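Local coordinates for protein TrwG component of type IV secretion system (Bartonella birtlesii, PDB 4JF8) that is a VirB8-family component of a type IV secretion system, probably held in the membrane as the full-length protein, and is represented here by its C-terminal VirB8 domain, at residues K95-S98 / N99-I103. Sequence-based numbering, arbitrary orientation.
Sequences KVLS and NKARI
With CG anti to the carbonyl carbon (chi1 -58°) and chi2 extended, L97 spreads its two methyls over different residues of the strand that follows: CD2 lies 4.1 Å from CB of A101, and CD1 meets CD1 of I103 at 4.0 Å, the two longer side chains crossing at about a right angle. The backbone reverses in a type II' beta turn from L97 to K100. S98, the first residue past the helix, takes the positive phi (49°) of this turn, and the backbone N of K100 donates to O of L97 at 2.8 Å, in the carbonyl plane. Helix 93-97 is thereby joined directly to strand 101-112, an outermost strand of the four-stranded antiparallel sheet in this VirB8 domain, which belongs to the NTF2 clan. Y59 packs on both L97 and I103, while Q126 of the adjacent strand touches L97 and A101. On the exposed outside of the turn, the K100 chain bends at chi2 and chi4 and curls back, so that NZ donates a hydrogen bond to OD1 of N99 at 2.7 Å, the nitrogen lying a little out of the plane of the amide. OG of S98 lies 3.4 Å from the same OD1, at most a weak hydrogen bond.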
loop_
_atom_site.group_PDB
_atom_site.type_symbol
_atom_site.label_atom_id
_atom_site.label_comp_id
_atom_site.label_asym_id
_atom_site.label_seq_id
_atom_site.Cartn_x
_atom_site.Cartn_y
_atom_site.Cartn_z
ATOM N N LYS A 95 17.651 -8.439 -11.884
ATOM C CA LYS A 95 19.048 -8.532 -12.315
ATOM C C LYS A 95 19.238 -7.724 -13.590
ATOM O O LYS A 95 20.249 -7.019 -13.768
ATOM C CB LYS A 95 19.420 -9.997 -12.584
ATOM N N VAL A 96 18.273 -7.813 -14.493
ATOM C CA VAL A 96 18.369 -7.175 -15.806
ATOM C C VAL A 96 18.136 -5.657 -15.741
ATOM O O VAL A 96 18.881 -4.870 -16.334
ATOM C CB VAL A 96 17.396 -7.826 -16.809
ATOM C CG1 VAL A 96 17.414 -7.085 -18.133
ATOM C CG2 VAL A 96 17.751 -9.303 -17.003
ATOM N N LEU A 97 17.098 -5.229 -15.033
ATOM C CA LEU A 97 16.775 -3.812 -14.943
ATOM C C LEU A 97 17.483 -3.102 -13.800
ATOM O O LEU A 97 17.685 -1.900 -13.898
ATOM C CB LEU A 97 15.265 -3.604 -14.825
ATOM C CG LEU A 97 14.431 -4.179 -15.978
ATOM C CD1 LEU A 97 12.957 -3.849 -15.753
ATOM C CD2 LEU A 97 14.922 -3.666 -17.330
ATOM N N SER A 98 17.831 -3.815 -12.730
ATOM C CA SER A 98 18.519 -3.215 -11.597
ATOM C C SER A 98 17.798 -1.929 -11.161
ATOM O O SER A 98 16.575 -1.884 -11.047
ATOM C CB SER A 98 19.988 -2.974 -11.986
ATOM O OG SER A 98 20.763 -2.490 -10.906
ATOM N N ASN A 99 18.554 -0.868 -10.926
ATOM C CA ASN A 99 17.953 0.426 -10.654
ATOM C C ASN A 99 18.081 1.326 -11.871
ATOM O O ASN A 99 18.012 2.553 -11.743
ATOM C CB ASN A 99 18.598 1.087 -9.439
ATOM C CG ASN A 99 20.052 1.437 -9.657
ATOM O OD1 ASN A 99 20.714 0.905 -10.538
ATOM N ND2 ASN A 99 20.563 2.341 -8.820
ATOM N N LYS A 100 18.225 0.727 -13.051
ATOM C CA LYS A 100 18.481 1.488 -14.265
ATOM C C LYS A 100 17.265 1.625 -15.161
ATOM O O LYS A 100 17.343 2.182 -16.241
ATOM C CB LYS A 100 19.634 0.833 -15.023
ATOM C CG LYS A 100 20.956 0.790 -14.230
ATOM C CD LYS A 100 21.373 2.176 -13.752
ATOM C CE LYS A 100 22.806 2.216 -13.216
ATOM N NZ LYS A 100 22.958 1.622 -11.862
ATOM N N ALA A 101 16.116 1.130 -14.714
ATOM C CA ALA A 101 14.863 1.358 -15.431
ATOM C C ALA A 101 13.710 1.170 -14.490
ATOM O O ALA A 101 13.820 0.409 -13.519
ATOM C CB ALA A 101 14.720 0.383 -16.578
ATOM N N ARG A 102 12.615 1.847 -14.818
ATOM C CA ARG A 102 11.334 1.667 -14.142
ATOM C C ARG A 102 10.333 1.232 -15.199
ATOM O O ARG A 102 10.426 1.655 -16.352
ATOM C CB ARG A 102 10.838 2.980 -13.526
ATOM C CG ARG A 102 11.501 3.390 -12.236
ATOM C CD ARG A 102 10.764 4.519 -11.523
ATOM N NE ARG A 102 11.510 4.980 -10.363
ATOM C CZ ARG A 102 12.460 5.902 -10.438
ATOM N NH1 ARG A 102 12.701 6.472 -11.600
ATOM N NH2 ARG A 102 13.125 6.277 -9.356
ATOM N N ILE A 103 9.376 0.416 -14.793
ATOM C CA ILE A 103 8.191 0.104 -15.595
ATOM C C ILE A 103 7.028 0.699 -14.829
ATOM O O ILE A 103 6.718 0.260 -13.719
ATOM C CB ILE A 103 7.993 -1.392 -15.835
ATOM C CG1 ILE A 103 9.155 -2.000 -16.626
ATOM C CG2 ILE A 103 6.696 -1.593 -16.635
ATOM C CD1 ILE A 103 9.117 -3.503 -16.720
#